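Local atomic coordinates of DNA/pantothenate metabolism flavoprotein (Streptomyces sparsogenes DSM 40356, PDB entry 7CFU), a protein that binds flavin mononucleotide and, as an FMN-dependent cysteine decarboxylase, probably carries out the oxidative decarboxylation of a cysteine residue in a biosynthetic pathway. Residues Leu24-Cys29 with Val101-Pro106; Arg54-Ala59 with Asp122-Thr127; Pro134-Pro139 with Ser189-Ala194. One frame throughout, in Å; residues are numbered along the deposited sequence.

Contact 1. Residues Leu24-Cys29 with Val101-Pro106. With FMN (flavin mononucleotide), chain Y.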
loop_
_atom_site.group_PDB
_atom_site.type_symbol
_atom_site.label_atom_id
_atom_site.label_comp_id
_atom_site.label_asym_id
_atom_site.label_seq_id
_atom_site.Cartn_x
_atom_site.Cartn_y
_atom_site.Cartn_z
ATOM N N LEU A 24 20.570 21.882 -25.548
ATOM C CA LEU A 24 20.707 22.456 -24.216
ATOM C C LEU A 24 20.146 21.488 -23.179
ATOM O O LEU A 24 18.950 21.180 -23.195
ATOM C CB LEU A 24 19.996 23.807 -24.140
ATOM C CG LEU A 24 19.872 24.473 -22.776
ATOM C CD1 LEU A 24 21.251 24.768 -22.216
ATOM C CD2 LEU A 24 19.081 25.754 -22.913
ATOM N N LEU A 25 21.010 21.009 -22.285
ATOM C CA LEU A 25 20.597 20.219 -21.132
ATOM C C LEU A 25 20.505 21.136 -19.918
ATOM O O LEU A 25 21.462 21.848 -19.598
ATOM C CB LEU A 25 21.571 19.070 -20.871
ATOM C CG LEU A 25 21.169 18.073 -19.780
ATOM C CD1 LEU A 25 19.845 17.404 -20.096
ATOM C CD2 LEU A 25 22.261 17.040 -19.595
ATOM N N TRP A 26 19.369 21.094 -19.233
ATOM C CA TRP A 26 19.008 22.080 -18.216
ATOM C C TRP A 26 18.662 21.373 -16.907
ATOM O O TRP A 26 17.622 20.714 -16.811
ATOM C CB TRP A 26 17.841 22.921 -18.726
ATOM C CG TRP A 26 17.329 23.978 -17.825
ATOM C CD1 TRP A 26 17.808 24.331 -16.597
ATOM C CD2 TRP A 26 16.200 24.820 -18.074
ATOM N NE1 TRP A 26 17.039 25.342 -16.064
ATOM C CE2 TRP A 26 16.052 25.666 -16.957
ATOM C CE3 TRP A 26 15.308 24.949 -19.141
ATOM C CZ2 TRP A 26 15.050 26.624 -16.876
ATOM C CZ3 TRP A 26 14.313 25.900 -19.058
ATOM C CH2 TRP A 26 14.192 26.726 -17.934
ATOM N N GLY A 27 19.517 21.519 -15.896
ATOM C CA GLY A 27 19.255 20.936 -14.580
ATOM C C GLY A 27 18.564 21.911 -13.637
ATOM O O GLY A 27 18.928 23.082 -13.560
ATOM N N VAL A 28 17.595 21.396 -12.872
ATOM C CA VAL A 28 16.778 22.213 -11.974
ATOM C C VAL A 28 16.899 21.650 -10.563
ATOM O O VAL A 28 16.600 20.474 -10.328
ATOM C CB VAL A 28 15.298 22.263 -12.402
ATOM C CG1 VAL A 28 14.506 23.135 -11.442
ATOM C CG2 VAL A 28 15.142 22.785 -13.823
ATOM N N CYS A 29 17.326 22.489 -9.624
ATOM C CA CYS A 29 17.459 22.077 -8.233
ATOM C C CYS A 29 16.323 22.668 -7.401
ATOM O O CYS A 29 15.584 23.549 -7.846
ATOM C CB CYS A 29 18.818 22.506 -7.675
ATOM S SG CYS A 29 20.227 21.891 -8.618
ATOM N N VAL A 101 25.322 22.209 -24.395
ATOM C CA VAL A 101 25.473 23.145 -23.289
ATOM C C VAL A 101 24.758 22.548 -22.083
ATOM O O VAL A 101 23.711 21.906 -22.230
ATOM C CB VAL A 101 24.890 24.538 -23.633
ATOM C CG1 VAL A 101 24.865 25.442 -22.401
ATOM C CG2 VAL A 101 25.673 25.192 -24.753
ATOM N N LEU A 102 25.338 22.726 -20.896
ATOM C CA LEU A 102 24.725 22.309 -19.640
ATOM C C LEU A 102 24.469 23.548 -18.796
ATOM O O LEU A 102 25.401 24.305 -18.496
ATOM C CB LEU A 102 25.616 21.315 -18.885
ATOM C CG LEU A 102 25.183 20.911 -17.464
ATOM C CD1 LEU A 102 23.796 20.283 -17.447
ATOM C CD2 LEU A 102 26.206 19.974 -16.810
ATOM N N VAL A 103 23.215 23.753 -18.407
ATOM C CA VAL A 103 22.832 24.868 -17.551
ATOM C C VAL A 103 22.171 24.308 -16.300
ATOM O O VAL A 103 21.200 23.548 -16.391
ATOM C CB VAL A 103 21.881 25.838 -18.274
ATOM C CG1 VAL A 103 21.321 26.857 -17.289
ATOM C CG2 VAL A 103 22.596 26.526 -19.435
ATOM N N ILE A 104 22.678 24.706 -15.139
ATOM C CA ILE A 104 22.076 24.382 -13.855
ATOM C C ILE A 104 21.418 25.657 -13.345
ATOM O O ILE A 104 22.107 26.598 -12.927
ATOM C CB ILE A 104 23.116 23.851 -12.863
ATOM C CG1 ILE A 104 24.037 22.839 -13.541
ATOM C CG2 ILE A 104 22.435 23.226 -11.658
ATOM C CD1 ILE A 104 23.325 21.603 -14.009
ATOM N N LEU A 105 20.085 25.699 -13.384
ATOM C CA LEU A 105 19.374 26.932 -13.069
ATOM C C LEU A 105 17.959 26.615 -12.601
ATOM O O LEU A 105 17.146 26.123 -13.391
ATOM C CB LEU A 105 19.334 27.849 -14.303
ATOM C CG LEU A 105 18.786 29.280 -14.200
ATOM C CD1 LEU A 105 19.318 30.107 -15.366
ATOM C CD2 LEU A 105 17.253 29.351 -14.152
ATOM N N PRO A 106 17.610 26.905 -11.344
ATOM C CA PRO A 106 18.519 27.387 -10.305
ATOM C C PRO A 106 19.337 26.248 -9.723
ATOM O O PRO A 106 18.892 25.100 -9.722
ATOM C CB PRO A 106 17.573 27.946 -9.247
ATOM C CG PRO A 106 16.360 27.053 -9.368
ATOM C CD PRO A 106 16.225 26.776 -10.851
HETATM N N1 FMN Y . 18.362 25.826 -0.912
HETATM C C2 FMN Y . 19.199 26.695 -1.569
HETATM O O2 FMN Y . 20.403 26.489 -1.545
HETATM N N3 FMN Y . 18.690 27.773 -2.262
HETATM C C4 FMN Y . 17.328 27.996 -2.280
HETATM O O4 FMN Y . 16.877 28.965 -2.889
HETATM C C4A FMN Y . 16.480 27.127 -1.604
HETATM N N5 FMN Y . 15.118 27.328 -1.620
HETATM C C5A FMN Y . 14.280 26.447 -0.967
HETATM C C6 FMN Y . 12.913 26.667 -0.991
HETATM C C7 FMN Y . 12.064 25.788 -0.336
HETATM C C7M FMN Y . 10.575 26.025 -0.367
HETATM C C8 FMN Y . 12.582 24.698 0.355
HETATM C C8M FMN Y . 11.638 23.760 1.070
HETATM C C9 FMN Y . 13.958 24.478 0.385
HETATM C C9A FMN Y . 14.807 25.358 -0.277
HETATM N N10 FMN Y . 16.181 25.169 -0.255
HETATM C C10 FMN Y . 17.007 26.038 -0.927
HETATM C "C1'" FMN Y . 16.779 24.005 0.463
HETATM C "C2'" FMN Y . 17.036 22.902 -0.550
HETATM O "O2'" FMN Y . 15.826 22.556 -1.208
HETATM C "C3'" FMN Y . 17.692 21.715 0.154
HETATM O "O3'" FMN Y . 19.010 22.062 0.523
HETATM C "C4'" FMN Y . 17.672 20.432 -0.692
HETATM O "O4'" FMN Y . 18.259 19.372 0.043
HETATM C "C5'" FMN Y . 18.425 20.617 -1.997
HETATM O "O5'" FMN Y . 18.188 19.499 -2.831
HETATM P P FMN Y . 18.821 19.421 -4.303
HETATM O O1P FMN Y . 19.154 17.981 -4.613
HETATM O O2P FMN Y . 17.836 20.033 -5.241
HETATM O O3P FMN Y . 20.116 20.205 -4.402
#
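W26 and L105 meet through the one side-chain hydrogen bond of this contact: NE1 of W26 gives its hydrogen to L105 O at 2.8 Å. The carbonyl lies at the edge of the indole, close to the ring plane, and the N-H arrives on a lone pair of L105 O, in the carbonyl plane. With CG anti to the backbone N (chi1 180°) and chi2 near zero, the indole is placed so that its N-H edge turns back to that oxygen of the neighbouring strand, and the bond fixes the ring's rotation. The backbones are joined by four regular parallel bonds, the shortest being G27 N to V103 O at 2.7 Å. Beyond them C29 N still reaches P106 O at 3.0 Å, although a cis peptide precedes P106 and the chain turns a corner there. The two strands are central neighbours in the parallel sheet of this Rossmann-like flavoprotein fold, and C29, just past the strand's end, belongs to the FMN pocket; its CB lies 3.6 Å from FMN O2P. On the face bearing L24, W26 and V103, L24 CD1 touches both valines, 3.6 Å from V103 CG2 and 3.7 Å from V101 CG1. Helix 37-48 covers W26 and L24 there, while helix 187-199 lies against V101 and L105. On the other face L25 and L102 run side by side, pointing the same way. G27 has no side chain, and CD1 of I104 comes over its CA at 4.2 Å. Farther along, C29 SG rests 4.0 Å from I104 CG2.

Contact 2. Residues Arg54-Ala59 with Asp122-Thr127. With FMN (flavin mononucleotide), chain Y.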
loop_
_atom_site.group_PDB
_atom_site.type_symbol
_atom_site.label_atom_id
_atom_site.label_comp_id
_atom_site.label_asym_id
_atom_site.label_seq_id
_atom_site.Cartn_x
_atom_site.Cartn_y
_atom_site.Cartn_z
ATOM N N ARG A 54 16.278 19.618 -23.006
ATOM C CA ARG A 54 15.911 18.524 -22.109
ATOM C C ARG A 54 16.268 18.890 -20.669
ATOM O O ARG A 54 17.342 19.445 -20.412
ATOM C CB ARG A 54 16.620 17.221 -22.492
ATOM C CG ARG A 54 16.249 16.683 -23.865
ATOM C CD ARG A 54 16.938 15.356 -24.153
ATOM N NE ARG A 54 16.510 14.807 -25.436
ATOM C CZ ARG A 54 15.416 14.070 -25.620
ATOM N NH1 ARG A 54 14.621 13.783 -24.595
ATOM N NH2 ARG A 54 15.115 13.619 -26.834
ATOM N N THR A 55 15.369 18.580 -19.731
ATOM C CA THR A 55 15.522 18.955 -18.331
ATOM C C THR A 55 15.757 17.747 -17.428
ATOM O O THR A 55 15.276 16.640 -17.690
ATOM C CB THR A 55 14.298 19.716 -17.823
ATOM O OG1 THR A 55 13.128 18.917 -18.020
ATOM C CG2 THR A 55 14.147 21.047 -18.551
ATOM N N VAL A 56 16.538 17.981 -16.374
ATOM C CA VAL A 56 16.764 17.041 -15.283
ATOM C C VAL A 56 16.430 17.761 -13.983
ATOM O O VAL A 56 16.937 18.863 -13.738
ATOM C CB VAL A 56 18.217 16.521 -15.253
ATOM C CG1 VAL A 56 18.419 15.517 -14.122
ATOM C CG2 VAL A 56 18.590 15.901 -16.570
ATOM N N MET A 57 15.557 17.165 -13.171
ATOM C CA MET A 57 15.179 17.720 -11.878
ATOM C C MET A 57 15.743 16.862 -10.751
ATOM O O MET A 57 15.737 15.629 -10.834
ATOM C CB MET A 57 13.660 17.807 -11.718
ATOM C CG MET A 57 12.960 18.633 -12.787
ATOM S SD MET A 57 11.211 18.772 -12.408
ATOM C CE MET A 57 11.218 20.075 -11.186
ATOM N N THR A 58 16.255 17.515 -9.713
ATOM C CA THR A 58 16.542 16.790 -8.491
ATOM C C THR A 58 15.233 16.319 -7.862
ATOM O O THR A 58 14.147 16.810 -8.192
ATOM C CB THR A 58 17.318 17.672 -7.504
ATOM O OG1 THR A 58 16.464 18.713 -6.994
ATOM C CG2 THR A 58 18.489 18.297 -8.203
ATOM N N ALA A 59 15.342 15.343 -6.955
ATOM C CA ALA A 59 14.152 14.874 -6.247
ATOM C C ALA A 59 13.485 16.019 -5.500
ATOM O O ALA A 59 12.254 16.073 -5.399
ATOM C CB ALA A 59 14.509 13.737 -5.286
ATOM N N ASP A 122 22.761 11.340 -7.507
ATOM C CA ASP A 122 21.486 11.336 -8.212
ATOM C C ASP A 122 21.785 11.547 -9.691
ATOM O O ASP A 122 22.941 11.737 -10.080
ATOM C CB ASP A 122 20.512 12.392 -7.663
ATOM C CG ASP A 122 20.995 13.837 -7.872
ATOM O OD1 ASP A 122 22.101 14.061 -8.416
ATOM O OD2 ASP A 122 20.244 14.762 -7.491
ATOM N N VAL A 123 20.734 11.536 -10.516
ATOM C CA VAL A 123 20.942 11.630 -11.961
ATOM C C VAL A 123 21.640 12.938 -12.320
ATOM O O VAL A 123 22.594 12.946 -13.113
ATOM C CB VAL A 123 19.616 11.465 -12.729
ATOM C CG1 VAL A 123 19.829 11.777 -14.200
ATOM C CG2 VAL A 123 19.098 10.042 -12.585
ATOM N N LEU A 124 21.206 14.055 -11.726
ATOM C CA LEU A 124 21.765 15.353 -12.104
ATOM C C LEU A 124 23.266 15.405 -11.859
ATOM O O LEU A 124 24.040 15.723 -12.767
ATOM C CB LEU A 124 21.081 16.481 -11.339
ATOM C CG LEU A 124 21.626 17.878 -11.693
ATOM C CD1 LEU A 124 21.445 18.163 -13.186
ATOM C CD2 LEU A 124 21.002 18.977 -10.845
ATOM N N THR A 125 23.701 15.073 -10.641
ATOM C CA THR A 125 25.113 15.242 -10.319
ATOM C C THR A 125 25.968 14.195 -11.017
ATOM O O THR A 125 27.143 14.447 -11.297
ATOM C CB THR A 125 25.335 15.196 -8.808
ATOM O OG1 THR A 125 24.813 13.973 -8.275
ATOM C CG2 THR A 125 24.641 16.396 -8.132
ATOM N N ALA A 126 25.386 13.035 -11.330
ATOM C CA ALA A 126 26.083 12.055 -12.154
ATOM C C ALA A 126 26.227 12.555 -13.582
ATOM O O ALA A 126 27.255 12.324 -14.228
ATOM C CB ALA A 126 25.335 10.716 -12.142
ATOM N N THR A 127 25.203 13.237 -14.088
ATOM C CA THR A 127 25.272 13.789 -15.434
ATOM C C THR A 127 26.360 14.850 -15.550
ATOM O O THR A 127 27.004 14.962 -16.600
ATOM C CB THR A 127 23.902 14.339 -15.824
ATOM O OG1 THR A 127 22.941 13.273 -15.761
ATOM C CG2 THR A 127 23.925 14.905 -17.236
HETATM N N1 FMN Y . 18.362 25.826 -0.912
HETATM C C2 FMN Y . 19.199 26.695 -1.569
HETATM O O2 FMN Y . 20.403 26.489 -1.545
HETATM N N3 FMN Y . 18.690 27.773 -2.262
HETATM C C4 FMN Y . 17.328 27.996 -2.280
HETATM O O4 FMN Y . 16.877 28.965 -2.889
HETATM C C4A FMN Y . 16.480 27.127 -1.604
HETATM N N5 FMN Y . 15.118 27.328 -1.620
HETATM C C5A FMN Y . 14.280 26.447 -0.967
HETATM C C6 FMN Y . 12.913 26.667 -0.991
HETATM C C7 FMN Y . 12.064 25.788 -0.336
HETATM C C7M FMN Y . 10.575 26.025 -0.367
HETATM C C8 FMN Y . 12.582 24.698 0.355
HETATM C C8M FMN Y . 11.638 23.760 1.070
HETATM C C9 FMN Y . 13.958 24.478 0.385
HETATM C C9A FMN Y . 14.807 25.358 -0.277
HETATM N N10 FMN Y . 16.181 25.169 -0.255
HETATM C C10 FMN Y . 17.007 26.038 -0.927
HETATM C "C1'" FMN Y . 16.779 24.005 0.463
HETATM C "C2'" FMN Y . 17.036 22.902 -0.550
HETATM O "O2'" FMN Y . 15.826 22.556 -1.208
HETATM C "C3'" FMN Y . 17.692 21.715 0.154
HETATM O "O3'" FMN Y . 19.010 22.062 0.523
HETATM C "C4'" FMN Y . 17.672 20.432 -0.692
HETATM O "O4'" FMN Y . 18.259 19.372 0.043
HETATM C "C5'" FMN Y . 18.425 20.617 -1.997
HETATM O "O5'" FMN Y . 18.188 19.499 -2.831
HETATM P P FMN Y . 18.821 19.421 -4.303
HETATM O O1P FMN Y . 19.154 17.981 -4.613
HETATM O O2P FMN Y . 17.836 20.033 -5.241
HETATM O O3P FMN Y . 20.116 20.205 -4.402
HETATM O O HOH W 1 18.782 14.227 -10.358
HETATM O O HOH W 2 17.907 14.153 -6.486
#
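V56 packs against V123 and L124 in the first turn of helix 123-130, and this is the tightly packed part of the contact. Its CG1 branch, anti to the backbone N (chi1 -179°), comes within 3.9 Å of L124 CA and also meets the CB of L124 and CG1 of V123. L124 spreads its two methyls along the strand: CD1 lies against V56, and CD2 touches T58 CG2 at 3.7 Å. Helix 91-98 adds L95 against V56 and A91 against V123, so this end is enclosed by apolar groups. This is helix-on-sheet packing at an outermost strand of the parallel alpha/beta sheet, with the strand's C-terminal end leading into the cofactor site. T58 OG1 donates to FMN O2P at 2.6 Å, and T58 is also the N-cap of the helix that begins at A59, so one side chain serves both the phosphate and the helix end. Toward D122 the packing gives way to water. D122 OD2 takes a hydrogen from a water at 2.6 Å, and that water accepts from A59 N, bridging the two N-terminal helix ends without a direct bond between the segments. A second water accepts from L124 N at 2.8 Å and reaches M57 O only weakly. The carboxylate is held from within its own segment: T125 N gives a straight bond to D122 OD1 (2.9 Å, 170°), nearly along the C-O axis, making D122 the N-cap. T125 OG1 donates to D122 OD1 as well, at 2.7 Å, from the opposite face of the carboxylate plane.

Contact 3. Residues Pro134-Pro139 with Ser189-Ala194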
loop_
_atom_site.group_PDB
_atom_site.type_symbol
_atom_site.label_atom_id
_atom_site.label_comp_id
_atom_site.label_asym_id
_atom_site.label_seq_id
_atom_site.Cartn_x
_atom_site.Cartn_y
_atom_site.Cartn_z
ATOM N N PRO A 134 30.341 23.285 -22.543
ATOM C CA PRO A 134 30.236 24.526 -21.759
ATOM C C PRO A 134 29.101 24.426 -20.749
ATOM O O PRO A 134 27.979 24.035 -21.085
ATOM C CB PRO A 134 29.949 25.596 -22.819
ATOM C CG PRO A 134 30.521 25.043 -24.087
ATOM C CD PRO A 134 30.349 23.545 -23.997
ATOM N N THR A 135 29.392 24.809 -19.507
ATOM C CA THR A 135 28.459 24.642 -18.400
ATOM C C THR A 135 28.301 25.947 -17.634
ATOM O O THR A 135 29.294 26.561 -17.229
ATOM C CB THR A 135 28.933 23.529 -17.455
ATOM O OG1 THR A 135 29.087 22.312 -18.197
ATOM C CG2 THR A 135 27.921 23.304 -16.329
ATOM N N VAL A 136 27.053 26.344 -17.412
ATOM C CA VAL A 136 26.705 27.529 -16.640
ATOM C C VAL A 136 25.935 27.091 -15.400
ATOM O O VAL A 136 24.944 26.362 -15.509
ATOM C CB VAL A 136 25.867 28.512 -17.478
ATOM C CG1 VAL A 136 25.411 29.687 -16.626
ATOM C CG2 VAL A 136 26.653 28.971 -18.719
ATOM N N ILE A 137 26.374 27.561 -14.232
ATOM C CA ILE A 137 25.744 27.264 -12.947
ATOM C C ILE A 137 25.260 28.578 -12.351
ATOM O O ILE A 137 26.057 29.506 -12.144
ATOM C CB ILE A 137 26.717 26.548 -11.990
ATOM C CG1 ILE A 137 27.228 25.253 -12.619
ATOM C CG2 ILE A 137 26.105 26.312 -10.623
ATOM C CD1 ILE A 137 28.355 24.614 -11.839
ATOM N N ALA A 138 23.962 28.655 -12.056
ATOM C CA ALA A 138 23.327 29.865 -11.533
ATOM C C ALA A 138 22.745 29.560 -10.159
ATOM O O ALA A 138 21.544 29.268 -10.030
ATOM C CB ALA A 138 22.253 30.388 -12.484
ATOM N N PRO A 139 23.561 29.635 -9.110
ATOM C CA PRO A 139 23.077 29.309 -7.764
ATOM C C PRO A 139 22.163 30.390 -7.208
ATOM O O PRO A 139 22.283 31.569 -7.546
ATOM C CB PRO A 139 24.363 29.207 -6.937
ATOM C CG PRO A 139 25.348 30.064 -7.669
ATOM C CD PRO A 139 25.006 29.916 -9.134
ATOM N N SER A 189 23.512 36.672 -20.160
ATOM C CA SER A 189 24.800 36.846 -20.820
ATOM C C SER A 189 25.624 35.561 -20.779
ATOM O O SER A 189 26.241 35.175 -21.782
ATOM C CB SER A 189 25.560 37.997 -20.159
ATOM O OG SER A 189 26.878 38.106 -20.665
ATOM N N ALA A 190 25.644 34.885 -19.628
ATOM C CA ALA A 190 26.429 33.660 -19.501
ATOM C C ALA A 190 25.886 32.549 -20.389
ATOM O O ALA A 190 26.658 31.825 -21.027
ATOM C CB ALA A 190 26.460 33.207 -18.041
ATOM N N ILE A 191 24.561 32.396 -20.448
ATOM C CA ILE A 191 23.985 31.329 -21.262
ATOM C C ILE A 191 24.200 31.608 -22.744
ATOM O O ILE A 191 24.551 30.700 -23.509
ATOM C CB ILE A 191 22.498 31.130 -20.917
ATOM C CG1 ILE A 191 22.353 30.548 -19.507
ATOM C CG2 ILE A 191 21.825 30.236 -21.936
ATOM C CD1 ILE A 191 20.913 30.335 -19.076
ATOM N N SER A 192 23.979 32.857 -23.177
ATOM C CA SER A 192 24.221 33.224 -24.573
ATOM C C SER A 192 25.654 32.901 -24.979
ATOM O O SER A 192 25.898 32.340 -26.054
ATOM C CB SER A 192 23.938 34.713 -24.783
ATOM O OG SER A 192 22.599 35.043 -24.455
ATOM N N THR A 193 26.615 33.252 -24.123
ATOM C CA THR A 193 28.015 32.925 -24.380
ATOM C C THR A 193 28.206 31.422 -24.558
ATOM O O THR A 193 28.888 30.972 -25.489
ATOM C CB THR A 193 28.878 33.449 -23.228
ATOM O OG1 THR A 193 28.710 34.866 -23.114
ATOM C CG2 THR A 193 30.342 33.116 -23.446
ATOM N N ALA A 194 27.599 30.629 -23.667
ATOM C CA ALA A 194 27.724 29.174 -23.744
ATOM C C ALA A 194 27.085 28.622 -25.013
ATOM O O ALA A 194 27.639 27.718 -25.646
ATOM C CB ALA A 194 27.097 28.532 -22.505
#
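V136 carries this contact, pressing both methyls against A190, I191 and A194 of helix 187-199. The strand and helix segments run nearly antiparallel, at 168°, with their axes 8.5 Å apart: a helix laid over the parallel sheet of an alpha/beta flavoprotein. CG1 of V136 meets A190 CB at 3.9 Å and lies more loosely against I191 CG1. CG2 of V136, the branch beside the backbone N, points one turn on, 3.8 Å from A194 CB, and also touches the carbonyl oxygen of A190. The valine therefore straddles two alanines one helical turn apart, and their small side chains let the helix backbone come close to the strand. P134, just before the strand, extends the patch: its CB faces the A194 methyl at 4.1 Å, so A194 CB is touched by both P134 and V136. No hydrogen bond crosses between the segments; the packing is almost wholly apolar.

In the next shell, strand 101-107 holds V136 in the sheet through backbone bonds to L102 and I104, and the same strand supplies V103 beneath I191 and V101 beneath A194. V166 touches both V136 and A190, closing another side of the packing. The opposite face of the strand, where T135 and I137 lie, belongs to other partners: helix 109-117 packs F111 and L112 against I137. Along the helix A194 N bonds to A190 O at 3.0 Å, a regular helical bond between the two alanines. On the flank of the helix, beside the contact, S189 O accepts twice from T193, from opposite faces of its carbonyl plane, with T193 OG1 at 2.8 Å.

Overall arrangement
All three contacts are built on one parallel sheet, ordered 52-57, 23-28, 101-107, 135-139, 164-165. Contact 1 is its centre, about 9 Å between centres from each of the other two, which lie about 17 Å apart on opposite sides of the chain's centre. Strand 23-28 bonds to 52-57 of contact 2, and strand 101-107 to 135-139 of contact 3. Contacts 1 and 2 cross along the chain, their segments alternating, whereas contact 3 opens after both have closed. Helices 123-130 and 187-199 add layers to the sheet, and contacts 1 and 2 carry strand ends to the FMN phosphate, which contact 3 does not touch.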